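Local coordinates for putative periplasmic protein (Wolinella succinogenes, PDB 3KN3) that probably serves as a periplasmic solute-binding protein, perhaps for an ABC-type tungstate transporter, and binds glutathione, at residues Arg8-Thr13 with Asp56-His61; Met82-Val87 with Leu170-Thr175. One frame throughout, in Å; residues are numbered along the deposited sequence.

Contact 1. Residues Arg8-Thr13 with Asp56-His61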
loop_
_atom_site.group_PDB
_atom_site.type_symbol
_atom_site.label_atom_id
_atom_site.label_comp_id
_atom_site.label_asym_id
_atom_site.label_seq_id
_atom_site.Cartn_x
_atom_site.Cartn_y
_atom_site.Cartn_z
ATOM N N ARG A 8 -6.589 2.563 -21.175
ATOM C CA ARG A 8 -5.222 2.056 -21.090
ATOM C C ARG A 8 -4.531 2.549 -19.848
ATOM O O ARG A 8 -4.464 3.751 -19.595
ATOM C CB ARG A 8 -4.407 2.440 -22.329
ATOM C CG ARG A 8 -4.816 1.699 -23.572
ATOM C CD ARG A 8 -4.421 2.465 -24.825
ATOM N NE ARG A 8 -4.551 1.622 -26.008
ATOM C CZ ARG A 8 -5.661 1.501 -26.730
ATOM N NH1 ARG A 8 -6.744 2.187 -26.403
ATOM N NH2 ARG A 8 -5.682 0.699 -27.790
HETATM N N MSE A 9 -3.980 1.609 -19.089
HETATM C CA MSE A 9 -3.424 1.930 -17.791
HETATM C C MSE A 9 -1.998 1.437 -17.619
HETATM O O MSE A 9 -1.671 0.307 -17.973
HETATM C CB MSE A 9 -4.304 1.319 -16.714
HETATM C CG MSE A 9 -3.619 1.098 -15.377
HETATM SE SE MSE A 9 -4.878 0.468 -13.992
HETATM C CE MSE A 9 -6.559 1.058 -14.847
ATOM N N ALA A 10 -1.156 2.297 -17.067
ATOM C CA ALA A 10 0.166 1.883 -16.649
ATOM C C ALA A 10 0.148 1.724 -15.138
ATOM O O ALA A 10 -0.143 2.676 -14.414
ATOM C CB ALA A 10 1.209 2.900 -17.071
ATOM N N THR A 11 0.444 0.520 -14.663
ATOM C CA THR A 11 0.530 0.289 -13.236
ATOM C C THR A 11 1.852 -0.364 -12.830
ATOM O O THR A 11 2.780 -0.527 -13.631
ATOM C CB THR A 11 -0.632 -0.565 -12.693
ATOM O OG1 THR A 11 -0.593 -0.536 -11.265
ATOM C CG2 THR A 11 -0.505 -2.022 -13.150
ATOM N N THR A 12 1.911 -0.746 -11.568
ATOM C CA THR A 12 3.140 -1.215 -10.960
ATOM C C THR A 12 3.083 -2.707 -10.687
ATOM O O THR A 12 2.040 -3.261 -10.341
ATOM C CB THR A 12 3.382 -0.470 -9.655
ATOM O OG1 THR A 12 4.632 0.217 -9.737
ATOM C CG2 THR A 12 3.364 -1.428 -8.482
ATOM N N THR A 13 4.217 -3.363 -10.844
ATOM C CA THR A 13 4.267 -4.805 -10.666
ATOM C C THR A 13 3.774 -5.253 -9.275
ATOM O O THR A 13 3.036 -6.232 -9.149
ATOM C CB THR A 13 5.673 -5.352 -11.017
ATOM O OG1 THR A 13 5.718 -6.754 -10.754
ATOM C CG2 THR A 13 6.748 -4.634 -10.214
ATOM N N ASP A 56 -3.639 6.236 -20.707
ATOM C CA ASP A 56 -4.659 7.206 -20.344
ATOM C C ASP A 56 -4.561 7.548 -18.865
ATOM O O ASP A 56 -4.733 8.701 -18.483
ATOM C CB ASP A 56 -6.041 6.663 -20.689
ATOM C CG ASP A 56 -6.127 6.171 -22.138
ATOM O OD1 ASP A 56 -5.750 6.951 -23.054
ATOM O OD2 ASP A 56 -6.563 5.008 -22.351
ATOM N N VAL A 57 -4.276 6.534 -18.045
ATOM C CA VAL A 57 -4.133 6.703 -16.604
ATOM C C VAL A 57 -2.979 5.896 -16.044
ATOM O O VAL A 57 -2.533 4.922 -16.636
ATOM C CB VAL A 57 -5.390 6.269 -15.802
ATOM C CG1 VAL A 57 -6.552 7.165 -16.103
ATOM C CG2 VAL A 57 -5.713 4.808 -16.077
ATOM N N VAL A 58 -2.569 6.301 -14.849
ATOM C CA VAL A 58 -1.422 5.762 -14.155
ATOM C C VAL A 58 -1.900 5.321 -12.763
ATOM O O VAL A 58 -2.762 5.964 -12.161
ATOM C CB VAL A 58 -0.311 6.847 -14.096
ATOM C CG1 VAL A 58 0.271 6.958 -12.730
ATOM C CG2 VAL A 58 0.763 6.574 -15.145
ATOM N N PHE A 59 -1.381 4.206 -12.267
ATOM C CA PHE A 59 -1.900 3.634 -11.029
ATOM C C PHE A 59 -0.771 3.089 -10.178
ATOM O O PHE A 59 -0.260 2.002 -10.438
ATOM C CB PHE A 59 -2.884 2.523 -11.345
ATOM C CG PHE A 59 -3.706 2.088 -10.179
ATOM C CD1 PHE A 59 -4.083 2.991 -9.201
ATOM C CD2 PHE A 59 -4.122 0.773 -10.061
ATOM C CE1 PHE A 59 -4.874 2.587 -8.113
ATOM C CE2 PHE A 59 -4.906 0.360 -8.983
ATOM C CZ PHE A 59 -5.289 1.274 -8.009
ATOM N N VAL A 60 -0.388 3.845 -9.155
ATOM C CA VAL A 60 0.845 3.560 -8.439
ATOM C C VAL A 60 0.697 3.630 -6.922
ATOM O O VAL A 60 -0.400 3.824 -6.377
ATOM C CB VAL A 60 1.991 4.503 -8.887
ATOM C CG1 VAL A 60 2.319 4.292 -10.375
ATOM C CG2 VAL A 60 1.634 5.975 -8.606
ATOM N N HIS A 61 1.827 3.481 -6.246
ATOM C CA HIS A 61 1.823 3.216 -4.827
ATOM C C HIS A 61 3.057 3.841 -4.217
ATOM O O HIS A 61 3.838 3.159 -3.563
ATOM C CB HIS A 61 1.830 1.702 -4.620
ATOM C CG HIS A 61 1.640 1.275 -3.196
ATOM N ND1 HIS A 61 2.575 0.529 -2.515
ATOM C CD2 HIS A 61 0.614 1.479 -2.336
ATOM C CE1 HIS A 61 2.136 0.291 -1.287
ATOM N NE2 HIS A 61 0.953 0.860 -1.154
HETATM O O HOH W 1 4.636 2.304 -7.065
#
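Phe-59 lies alongside Met-9, a selenomethionine pointing the same way, in a parallel pairing of strands 8-12 and 57-60 whose axes approach to 4.7 Å. Phe-59 and Arg-8 bury the most surface here. Phe-59 takes up its place beside Met-9 with CG anti to its backbone N (chi1 -167°). The SE atom of Met-9 is 3.9 Å from Phe-59 CB and meets the ring obliquely, 5.1 Å from its centroid, in a Met-aromatic contact. Leu-21 of helix 20-32 touches both side chains, and Tyr-203 and Ile-205 pack on the phenyl group. Thr-11 OG1, itself anti to its backbone N, donates to Phe-59 O at 2.7 Å.

Arg-8 makes its contact through its backbone and the base of its side chain; the extended remainder leads away to a salt bridge with Glu-6. Arg-8 N donates to Asp-56 OD2 at 2.7 Å, on the anti side and 20° out of the carboxylate plane. Arg-8 O is gripped twice, by Asp-56 N at 2.8 Å and by Val-57 N at 3.2 Å. The other carboxylate oxygen of Asp-56 accepts from Asp-217 N, and an alanine here would probably leave Arg-8 N and Asp-217 N without these acceptors and tie this strand end less firmly.

Further along, Ala-10 N donates to Val-57 O and Ala-10 O accepts from Phe-59 N. Such buried parallel strands, with Thr-12 and His-61 of the glutathione site at their C-terminal ends, belong to the alpha/beta architecture of the periplasmic binding protein fold.

Contact 2. Residues Met82-Val87 with Leu170-Thr175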
loop_
_atom_site.group_PDB
_atom_site.type_symbol
_atom_site.label_atom_id
_atom_site.label_comp_id
_atom_site.label_asym_id
_atom_site.label_seq_id
_atom_site.Cartn_x
_atom_site.Cartn_y
_atom_site.Cartn_z
HETATM N N MSE A 82 -8.122 2.964 -1.251
HETATM C CA MSE A 82 -7.536 2.404 -0.052
HETATM C C MSE A 82 -7.713 0.907 -0.064
HETATM O O MSE A 82 -8.779 0.407 -0.416
HETATM C CB MSE A 82 -8.159 3.010 1.188
HETATM C CG MSE A 82 -9.435 2.342 1.590
HETATM SE SE MSE A 82 -9.531 2.231 3.523
HETATM C CE MSE A 82 -9.531 4.133 3.931
ATOM N N TYR A 83 -6.665 0.182 0.312
ATOM C CA TYR A 83 -6.685 -1.262 0.140
ATOM C C TYR A 83 -5.468 -1.893 0.772
ATOM O O TYR A 83 -4.370 -1.327 0.731
ATOM C CB TYR A 83 -6.703 -1.588 -1.350
ATOM C CG TYR A 83 -6.948 -3.037 -1.684
ATOM C CD1 TYR A 83 -8.201 -3.610 -1.506
ATOM C CD2 TYR A 83 -5.942 -3.825 -2.224
ATOM C CE1 TYR A 83 -8.437 -4.940 -1.830
ATOM C CE2 TYR A 83 -6.166 -5.156 -2.548
ATOM C CZ TYR A 83 -7.414 -5.711 -2.350
ATOM O OH TYR A 83 -7.639 -7.037 -2.683
ATOM N N ASN A 84 -5.660 -3.074 1.346
ATOM C CA ASN A 84 -4.538 -3.856 1.842
ATOM C C ASN A 84 -3.800 -3.090 2.932
ATOM O O ASN A 84 -2.601 -2.823 2.815
ATOM C CB ASN A 84 -3.590 -4.172 0.682
ATOM C CG ASN A 84 -2.499 -5.163 1.057
ATOM O OD1 ASN A 84 -2.639 -5.947 2.007
ATOM N ND2 ASN A 84 -1.405 -5.148 0.286
ATOM N N ASP A 85 -4.534 -2.735 3.979
ATOM C CA ASP A 85 -3.994 -1.968 5.097
ATOM C C ASP A 85 -2.832 -2.676 5.778
ATOM O O ASP A 85 -2.735 -3.900 5.745
ATOM C CB ASP A 85 -5.089 -1.711 6.138
ATOM C CG ASP A 85 -5.686 -3.003 6.689
ATOM O OD1 ASP A 85 -5.900 -3.954 5.901
ATOM O OD2 ASP A 85 -5.947 -3.066 7.912
ATOM N N PHE A 86 -1.960 -1.898 6.409
ATOM C CA PHE A 86 -0.855 -2.453 7.184
ATOM C C PHE A 86 -1.267 -2.844 8.613
ATOM O O PHE A 86 -2.083 -2.174 9.254
ATOM C CB PHE A 86 0.309 -1.462 7.245
ATOM C CG PHE A 86 0.859 -1.079 5.897
ATOM C CD1 PHE A 86 0.433 0.084 5.261
ATOM C CD2 PHE A 86 1.811 -1.875 5.268
ATOM C CE1 PHE A 86 0.951 0.451 4.022
ATOM C CE2 PHE A 86 2.323 -1.521 4.026
ATOM C CZ PHE A 86 1.892 -0.353 3.401
ATOM N N VAL A 87 -0.674 -3.921 9.116
ATOM C CA VAL A 87 -0.930 -4.366 10.472
ATOM C C VAL A 87 0.368 -4.648 11.229
ATOM O O VAL A 87 1.418 -4.855 10.631
ATOM C CB VAL A 87 -1.841 -5.602 10.489
ATOM C CG1 VAL A 87 -3.216 -5.245 9.910
ATOM C CG2 VAL A 87 -1.205 -6.758 9.709
ATOM N N LEU A 170 5.951 -4.803 11.170
ATOM C CA LEU A 170 4.865 -4.208 10.414
ATOM C C LEU A 170 4.794 -4.788 9.000
ATOM O O LEU A 170 5.771 -4.751 8.248
ATOM C CB LEU A 170 5.061 -2.705 10.344
ATOM C CG LEU A 170 4.044 -1.920 9.528
ATOM C CD1 LEU A 170 3.849 -0.528 10.138
ATOM C CD2 LEU A 170 4.461 -1.840 8.062
ATOM N N THR A 171 3.634 -5.313 8.634
ATOM C CA THR A 171 3.489 -5.909 7.315
ATOM C C THR A 171 2.141 -5.572 6.712
ATOM O O THR A 171 1.178 -5.294 7.423
ATOM C CB THR A 171 3.630 -7.437 7.360
ATOM O OG1 THR A 171 3.411 -7.967 6.051
ATOM C CG2 THR A 171 2.602 -8.041 8.309
ATOM N N ASP A 172 2.076 -5.585 5.389
ATOM C CA ASP A 172 0.799 -5.462 4.720
ATOM C C ASP A 172 -0.010 -6.721 5.026
ATOM O O ASP A 172 0.546 -7.789 5.290
ATOM C CB ASP A 172 1.004 -5.313 3.218
ATOM C CG ASP A 172 1.649 -6.529 2.609
ATOM O OD1 ASP A 172 2.903 -6.618 2.617
ATOM O OD2 ASP A 172 0.892 -7.406 2.151
ATOM N N ARG A 173 -1.328 -6.587 4.993
ATOM C CA ARG A 173 -2.214 -7.682 5.355
ATOM C C ARG A 173 -2.096 -8.855 4.383
ATOM O O ARG A 173 -2.158 -10.012 4.784
ATOM C CB ARG A 173 -3.657 -7.180 5.413
ATOM C CG ARG A 173 -4.636 -8.218 5.879
ATOM C CD ARG A 173 -6.028 -7.650 5.947
ATOM N NE ARG A 173 -6.156 -6.589 6.944
ATOM C CZ ARG A 173 -6.543 -6.801 8.198
ATOM N NH1 ARG A 173 -6.819 -8.040 8.598
ATOM N NH2 ARG A 173 -6.655 -5.783 9.052
ATOM N N GLY A 174 -1.928 -8.548 3.104
ATOM C CA GLY A 174 -1.815 -9.578 2.086
ATOM C C GLY A 174 -0.700 -10.573 2.358
ATOM O O GLY A 174 -0.910 -11.782 2.273
ATOM N N THR A 175 0.487 -10.076 2.691
ATOM C CA THR A 175 1.613 -10.965 2.944
ATOM C C THR A 175 1.370 -11.782 4.196
ATOM O O THR A 175 1.745 -12.952 4.258
ATOM C CB THR A 175 2.921 -10.203 3.122
ATOM O OG1 THR A 175 3.048 -9.217 2.093
ATOM C CG2 THR A 175 4.100 -11.163 3.070
#
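Phe-86 and Val-87 pair antiparallel with Asp-172 and Thr-171, Val-87 N giving a bond of 2.9 Å to Thr-171 O and Thr-171 N one of 3.0 Å to Val-87 O, just before 170-175 turns into helix 173-182. Arg-173, at the start of that helix, bends at chi3 (-65°) and grips Asp-85 side-on. In this salt bridge Arg-173 NE reaches Asp-85 OD1 at 2.8 Å and Arg-173 NH2 reaches Asp-85 OD2 at 3.0 Å, the guanidinium and carboxylate planes only 14° apart. Val-87 CG1 sits over one face of the guanidinium, 3.6 Å from Arg-173 NH2, and the same NH2 also bridges to Glu-194. Asn-84, with CG anti to its backbone N, brings OD1 to Gly-174 N at 2.9 Å. Phe-86 CD2 meets Leu-170 CD2 at 3.9 Å, obliquely to the ring, whose plane stands steeply to the Asp-172 carboxylate. Asp-172 is the N-cap: OD2 accepts from Thr-175 N at 2.8 Å, while OD1 takes the Thr-175 hydroxyl on its syn lone pair.

Three successive N-H groups of the first helical turn thus find acceptors: Asp-85 O for Arg-173, Asn-84 OD1 for Gly-174 and Asp-172 OD2 for Thr-175. Oxygens gathered at a helix N-terminus would suit its partial positive charge, and the charge of Arg-173 is probably balanced by the carboxylates of Asp-85 and Glu-194.

Overall arrangement
Contact 1 lies in the sheet of one lobe; in contact 2, residues 82-87 cross from that sheet to the five-stranded sheet of the other lobe, where Phe-86 and Val-87 pair. The centres are about 20 Å apart but the nearest atoms only about 5 Å, without touching. Residues of the glutathione site span that gap. Asn-201 accepts from His-61 NE2 of contact 1 and donates through ND2 to Asn-84 O of contact 2; Tyr-203 stacks on the His-61 ring, packs against Phe-59 and touches Asn-84. Thr-126 of helix 125-138, also of the site, meets Phe-86 and Leu-170. No glutathione is bound in this model, and the arrangement is consistent with a ligand cleft between the lobes.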